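Local coordinates for protein pyruvate kinase 1 (Trypanosoma brucei brucei, PDB 4KCT) that transfers a phosphoryl group from phosphoenolpyruvate to ADP, making pyruvate and ATP, and also has an intrinsic oxaloacetate decarboxylase activity, at residues Met51-Ile65 / Lys193-Val206. Numbering follows the deposited sequence.
Sequences MNFSHGSHEYHQTTI and KDRKDLEFGVAQGV. With K (potassium ion), chain D.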
loop_
_atom_site.group_PDB
_atom_site.type_symbol
_atom_site.label_atom_id
_atom_site.label_comp_id
_atom_site.label_asym_id
_atom_site.label_seq_id
_atom_site.Cartn_x
_atom_site.Cartn_y
_atom_site.Cartn_z
ATOM N N MET A 51 -41.819 2.403 -14.539
ATOM C CA MET A 51 -43.002 3.186 -14.845
ATOM C C MET A 51 -42.852 4.565 -14.212
ATOM O O MET A 51 -42.725 4.689 -12.988
ATOM C CB MET A 51 -44.252 2.502 -14.277
ATOM C CG MET A 51 -44.409 1.027 -14.683
ATOM S SD MET A 51 -45.856 0.283 -13.924
ATOM C CE MET A 51 -45.434 0.316 -12.171
ATOM N N ASN A 52 -42.886 5.597 -15.045
ATOM C CA ASN A 52 -42.758 6.950 -14.576
ATOM C C ASN A 52 -44.118 7.529 -14.294
ATOM O O ASN A 52 -44.840 7.918 -15.222
ATOM C CB ASN A 52 -42.056 7.814 -15.622
ATOM C CG ASN A 52 -41.791 9.231 -15.118
ATOM O OD1 ASN A 52 -42.112 9.576 -13.966
ATOM N ND2 ASN A 52 -41.219 10.055 -15.974
ATOM N N PHE A 53 -44.503 7.529 -13.021
ATOM C CA PHE A 53 -45.841 7.989 -12.635
ATOM C C PHE A 53 -45.944 9.501 -12.590
ATOM O O PHE A 53 -46.993 10.032 -12.238
ATOM C CB PHE A 53 -46.267 7.403 -11.274
ATOM C CG PHE A 53 -46.930 6.066 -11.369
ATOM C CD1 PHE A 53 -46.309 5.009 -12.022
ATOM C CD2 PHE A 53 -48.199 5.863 -10.820
ATOM C CE1 PHE A 53 -46.916 3.770 -12.092
ATOM C CE2 PHE A 53 -48.808 4.629 -10.887
ATOM C CZ PHE A 53 -48.188 3.590 -11.560
ATOM N N SER A 54 -44.893 10.206 -13.003
ATOM C CA SER A 54 -45.064 11.626 -13.326
ATOM C C SER A 54 -46.068 11.839 -14.463
ATOM O O SER A 54 -46.709 12.876 -14.524
ATOM C CB SER A 54 -43.734 12.287 -13.674
ATOM O OG SER A 54 -42.932 12.410 -12.526
ATOM N N HIS A 55 -46.222 10.844 -15.340
ATOM C CA HIS A 55 -47.181 10.931 -16.461
ATOM C C HIS A 55 -48.028 9.697 -16.500
ATOM O O HIS A 55 -47.659 8.671 -15.923
ATOM C CB HIS A 55 -46.451 11.079 -17.801
ATOM C CG HIS A 55 -45.259 11.998 -17.747
ATOM N ND1 HIS A 55 -45.373 13.327 -17.508
ATOM C CD2 HIS A 55 -43.893 11.736 -17.868
ATOM C CE1 HIS A 55 -44.145 13.879 -17.453
ATOM N NE2 HIS A 55 -43.240 12.909 -17.692
ATOM N N GLY A 56 -49.158 9.773 -17.208
ATOM C CA GLY A 56 -49.982 8.589 -17.496
ATOM C C GLY A 56 -50.948 8.220 -16.380
ATOM O O GLY A 56 -50.643 8.375 -15.214
ATOM N N SER A 57 -52.097 7.659 -16.740
ATOM C CA SER A 57 -53.102 7.271 -15.734
ATOM C C SER A 57 -52.721 5.929 -15.096
ATOM O O SER A 57 -51.889 5.202 -15.633
ATOM C CB SER A 57 -54.457 7.114 -16.410
ATOM O OG SER A 57 -54.331 6.162 -17.466
ATOM N N HIS A 58 -53.449 5.528 -14.056
ATOM C CA HIS A 58 -53.340 4.150 -13.560
ATOM C C HIS A 58 -53.656 3.132 -14.615
ATOM O O HIS A 58 -53.017 2.099 -14.687
ATOM C CB HIS A 58 -54.226 3.926 -12.340
ATOM C CG HIS A 58 -53.706 4.573 -11.091
ATOM N ND1 HIS A 58 -54.270 4.379 -9.884
ATOM C CD2 HIS A 58 -52.651 5.466 -10.891
ATOM C CE1 HIS A 58 -53.611 5.097 -8.959
ATOM N NE2 HIS A 58 -52.628 5.769 -9.577
ATOM N N GLU A 59 -54.637 3.424 -15.458
ATOM C CA GLU A 59 -54.976 2.529 -16.555
ATOM C C GLU A 59 -53.791 2.324 -17.517
ATOM O O GLU A 59 -53.513 1.195 -17.957
ATOM C CB GLU A 59 -56.195 3.065 -17.314
ATOM C CG GLU A 59 -56.403 2.443 -18.682
ATOM C CD GLU A 59 -57.610 3.032 -19.413
ATOM O OE1 GLU A 59 -58.507 2.251 -19.787
ATOM O OE2 GLU A 59 -57.664 4.275 -19.607
ATOM N N TYR A 60 -53.101 3.408 -17.850
ATOM C CA TYR A 60 -51.915 3.314 -18.699
ATOM C C TYR A 60 -50.847 2.387 -18.064
ATOM O O TYR A 60 -50.315 1.467 -18.714
ATOM C CB TYR A 60 -51.336 4.715 -18.961
ATOM C CG TYR A 60 -50.146 4.715 -19.917
ATOM C CD1 TYR A 60 -50.342 4.644 -21.298
ATOM C CD2 TYR A 60 -48.826 4.666 -19.429
ATOM C CE1 TYR A 60 -49.271 4.623 -22.174
ATOM C CE2 TYR A 60 -47.743 4.592 -20.302
ATOM C CZ TYR A 60 -47.971 4.566 -21.672
ATOM O OH TYR A 60 -46.917 4.438 -22.542
ATOM N N HIS A 61 -50.570 2.605 -16.787
ATOM C CA HIS A 61 -49.530 1.844 -16.117
ATOM C C HIS A 61 -49.944 0.443 -15.843
ATOM O O HIS A 61 -49.116 -0.453 -15.831
ATOM C CB HIS A 61 -49.096 2.539 -14.838
ATOM C CG HIS A 61 -48.441 3.863 -15.078
ATOM N ND1 HIS A 61 -47.337 3.992 -15.855
ATOM C CD2 HIS A 61 -48.852 5.153 -14.768
ATOM C CE1 HIS A 61 -47.021 5.294 -15.960
ATOM N NE2 HIS A 61 -47.923 6.001 -15.271
ATOM N N GLN A 62 -51.251 0.205 -15.700
ATOM C CA GLN A 62 -51.732 -1.166 -15.591
ATOM C C GLN A 62 -51.389 -1.965 -16.851
ATOM O O GLN A 62 -51.030 -3.144 -16.772
ATOM C CB GLN A 62 -53.255 -1.214 -15.351
ATOM C CG GLN A 62 -53.774 -2.645 -15.155
ATOM C CD GLN A 62 -53.357 -3.234 -13.822
ATOM O OE1 GLN A 62 -53.693 -2.695 -12.774
ATOM N NE2 GLN A 62 -52.535 -4.293 -13.857
ATOM N N THR A 63 -51.578 -1.346 -18.011
ATOM C CA THR A 63 -51.195 -1.968 -19.288
ATOM C C THR A 63 -49.702 -2.359 -19.292
ATOM O O THR A 63 -49.334 -3.460 -19.725
ATOM C CB THR A 63 -51.538 -1.042 -20.480
ATOM O OG1 THR A 63 -52.953 -0.808 -20.496
ATOM C CG2 THR A 63 -51.133 -1.664 -21.815
ATOM N N THR A 64 -48.850 -1.451 -18.819
ATOM C CA THR A 64 -47.418 -1.739 -18.721
ATOM C C THR A 64 -47.167 -2.945 -17.827
ATOM O O THR A 64 -46.505 -3.888 -18.221
ATOM C CB THR A 64 -46.627 -0.521 -18.181
ATOM O OG1 THR A 64 -46.827 0.602 -19.059
ATOM C CG2 THR A 64 -45.066 -0.861 -18.090
ATOM N N ILE A 65 -47.760 -2.936 -16.643
ATOM C CA ILE A 65 -47.633 -4.049 -15.732
ATOM C C ILE A 65 -48.059 -5.364 -16.389
ATOM O O ILE A 65 -47.284 -6.360 -16.399
ATOM C CB ILE A 65 -48.431 -3.808 -14.435
ATOM C CG1 ILE A 65 -47.723 -2.745 -13.591
ATOM C CG2 ILE A 65 -48.575 -5.123 -13.634
ATOM C CD1 ILE A 65 -48.544 -2.260 -12.418
ATOM N N LYS A 193 -51.476 12.533 -4.281
ATOM C CA LYS A 193 -51.300 11.774 -5.501
ATOM C C LYS A 193 -50.393 10.565 -5.281
ATOM O O LYS A 193 -50.698 9.470 -5.740
ATOM C CB LYS A 193 -50.744 12.636 -6.636
ATOM C CG LYS A 193 -50.864 11.949 -7.996
ATOM C CD LYS A 193 -49.588 12.037 -8.826
ATOM C CE LYS A 193 -49.872 11.740 -10.295
ATOM N NZ LYS A 193 -49.670 10.304 -10.660
ATOM N N ASP A 194 -49.244 10.791 -4.653
ATOM C CA ASP A 194 -48.267 9.713 -4.415
ATOM C C ASP A 194 -48.885 8.555 -3.611
ATOM O O ASP A 194 -48.656 7.385 -3.911
ATOM C CB ASP A 194 -47.039 10.247 -3.661
ATOM C CG ASP A 194 -46.148 11.175 -4.524
ATOM O OD1 ASP A 194 -46.193 11.106 -5.791
ATOM O OD2 ASP A 194 -45.368 11.954 -3.911
ATOM N N ARG A 195 -49.744 8.890 -2.652
ATOM C CA ARG A 195 -50.451 7.864 -1.875
ATOM C C ARG A 195 -51.290 6.951 -2.711
ATOM O O ARG A 195 -51.304 5.752 -2.496
ATOM C CB ARG A 195 -51.334 8.511 -0.834
ATOM C CG ARG A 195 -50.555 8.987 0.340
ATOM C CD ARG A 195 -51.395 8.987 1.594
ATOM N NE ARG A 195 -50.633 9.620 2.641
ATOM C CZ ARG A 195 -49.973 8.958 3.572
ATOM N NH1 ARG A 195 -50.148 7.651 3.705
ATOM N NH2 ARG A 195 -49.199 9.614 4.412
ATOM N N LYS A 196 -52.139 7.526 -3.547
ATOM C CA LYS A 196 -52.941 6.702 -4.437
ATOM C C LYS A 196 -52.041 5.869 -5.352
ATOM O O LYS A 196 -52.372 4.736 -5.687
ATOM C CB LYS A 196 -53.889 7.570 -5.264
ATOM C CG LYS A 196 -54.767 8.474 -4.409
ATOM C CD LYS A 196 -56.245 8.265 -4.687
ATOM C CE LYS A 196 -57.110 9.209 -3.844
ATOM N NZ LYS A 196 -56.859 10.652 -4.155
ATOM N N ASP A 197 -50.957 6.472 -5.835
ATOM C CA ASP A 197 -50.030 5.739 -6.709
ATOM C C ASP A 197 -49.347 4.561 -5.987
ATOM O O ASP A 197 -49.218 3.481 -6.557
ATOM C CB ASP A 197 -48.981 6.681 -7.335
ATOM C CG ASP A 197 -49.605 7.739 -8.276
ATOM O OD1 ASP A 197 -48.892 8.717 -8.647
ATOM O OD2 ASP A 197 -50.807 7.603 -8.631
ATOM N N LEU A 198 -48.952 4.764 -4.730
ATOM C CA LEU A 198 -48.334 3.690 -3.936
ATOM C C LEU A 198 -49.335 2.597 -3.575
ATOM O O LEU A 198 -49.041 1.401 -3.683
ATOM C CB LEU A 198 -47.696 4.252 -2.680
ATOM C CG LEU A 198 -46.507 5.208 -2.930
ATOM C CD1 LEU A 198 -46.069 5.859 -1.630
ATOM C CD2 LEU A 198 -45.326 4.473 -3.580
ATOM N N GLU A 199 -50.559 3.009 -3.259
ATOM C CA GLU A 199 -51.639 2.061 -3.063
ATOM C C GLU A 199 -51.833 1.182 -4.297
ATOM O O GLU A 199 -52.026 -0.012 -4.176
ATOM C CB GLU A 199 -52.937 2.807 -2.714
ATOM C CG GLU A 199 -54.211 2.000 -2.952
ATOM C CD GLU A 199 -55.461 2.750 -2.483
ATOM O OE1 GLU A 199 -55.911 2.493 -1.342
ATOM O OE2 GLU A 199 -55.949 3.644 -3.228
ATOM N N PHE A 200 -51.833 1.795 -5.476
ATOM C CA PHE A 200 -51.912 1.047 -6.748
ATOM C C PHE A 200 -50.703 0.096 -6.890
ATOM O O PHE A 200 -50.867 -1.099 -7.125
ATOM C CB PHE A 200 -51.970 2.038 -7.920
ATOM C CG PHE A 200 -51.844 1.399 -9.277
ATOM C CD1 PHE A 200 -52.980 0.980 -9.972
ATOM C CD2 PHE A 200 -50.606 1.277 -9.887
ATOM C CE1 PHE A 200 -52.873 0.416 -11.241
ATOM C CE2 PHE A 200 -50.483 0.714 -11.158
ATOM C CZ PHE A 200 -51.617 0.298 -11.840
ATOM N N GLY A 201 -49.506 0.602 -6.622
ATOM C CA GLY A 201 -48.306 -0.241 -6.717
ATOM C C GLY A 201 -48.363 -1.452 -5.790
ATOM O O GLY A 201 -47.982 -2.569 -6.169
ATOM N N VAL A 202 -48.817 -1.241 -4.561
ATOM C CA VAL A 202 -48.922 -2.353 -3.601
ATOM C C VAL A 202 -49.965 -3.366 -4.075
ATOM O O VAL A 202 -49.705 -4.559 -4.086
ATOM C CB VAL A 202 -49.275 -1.849 -2.178
ATOM C CG1 VAL A 202 -49.555 -3.025 -1.231
ATOM C CG2 VAL A 202 -48.131 -1.007 -1.627
ATOM N N ALA A 203 -51.130 -2.874 -4.513
ATOM C CA ALA A 203 -52.206 -3.750 -4.974
ATOM C C ALA A 203 -51.772 -4.565 -6.195
ATOM O O ALA A 203 -52.143 -5.728 -6.326
ATOM C CB ALA A 203 -53.454 -2.937 -5.302
ATOM N N GLN A 204 -50.981 -3.960 -7.083
ATOM C CA GLN A 204 -50.588 -4.638 -8.327
ATOM C C GLN A 204 -49.292 -5.434 -8.183
ATOM O O GLN A 204 -48.835 -6.074 -9.138
ATOM C CB GLN A 204 -50.465 -3.639 -9.492
ATOM C CG GLN A 204 -51.773 -2.960 -9.877
ATOM C CD GLN A 204 -52.922 -3.927 -9.969
ATOM O OE1 GLN A 204 -52.820 -4.962 -10.619
ATOM N NE2 GLN A 204 -54.030 -3.596 -9.318
ATOM N N GLY A 205 -48.681 -5.358 -7.007
ATOM C CA GLY A 205 -47.522 -6.189 -6.706
ATOM C C GLY A 205 -46.224 -5.710 -7.377
ATOM O O GLY A 205 -45.435 -6.531 -7.861
ATOM N N VAL A 206 -45.948 -4.406 -7.342
ATOM C CA VAL A 206 -44.654 -3.915 -7.891
ATOM C C VAL A 206 -43.515 -4.332 -6.968
ATOM O O VAL A 206 -43.723 -4.606 -5.797
ATOM C CB VAL A 206 -44.618 -2.378 -8.140
ATOM C CG1 VAL A 206 -45.781 -1.947 -9.051
ATOM C CG2 VAL A 206 -44.652 -1.610 -6.827
HETATM K K K D . -41.101 10.483 -11.590
HETATM O O HOH W 1 -49.477 9.953 -13.394
HETATM O O HOH W 2 -40.584 12.790 -10.481
HETATM O O HOH W 3 -38.712 11.417 -12.940
#
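Asp197 divides its carboxylate between two polar partners. His58 NE2 donates to Asp197 OD2 over 2.8 Å with a nearly straight N-H...O angle of 170°; the acceptor lies in the imidazole plane and is met on its anti side, somewhat tilted from the carboxylate plane. Lys193 NZ forms a salt bridge to the syn lone pair of Asp197 OD1 at 2.7 Å, and also donates to Phe53 O (3.1 Å) within the carbonyl plane. A water links Lys193 NZ to the carbonyls of Phe53 and Gly56.

With its CG anti to the backbone N (chi1 171°), Phe200 enters a hole formed by His58, His61, Gln62 and Ile65. Its CB makes a CH-pi contact over the His58 face, 4.0 Å from the ring centroid, while Phe53 CZ approaches Phe200 CE2 to 3.7 Å. Ile65 CD1 touches Phe200 CE2 at 3.8 Å.

The amides of Gln62 and Gln204, nearly perpendicular, share one weak bond, Gln62 NE2 to Gln204 OE1; Asn66 is the stronger partner of Gln62.

Helix segments 58-65 and 193-204 run roughly parallel (28°) outside the TIM barrel. Lys193 grips Phe53 O, between potassium ligands Asn52 and Ser54; Asp197, accepting from Lys193 and NE2-protonated His58, probably fixes the imidazole's rotation.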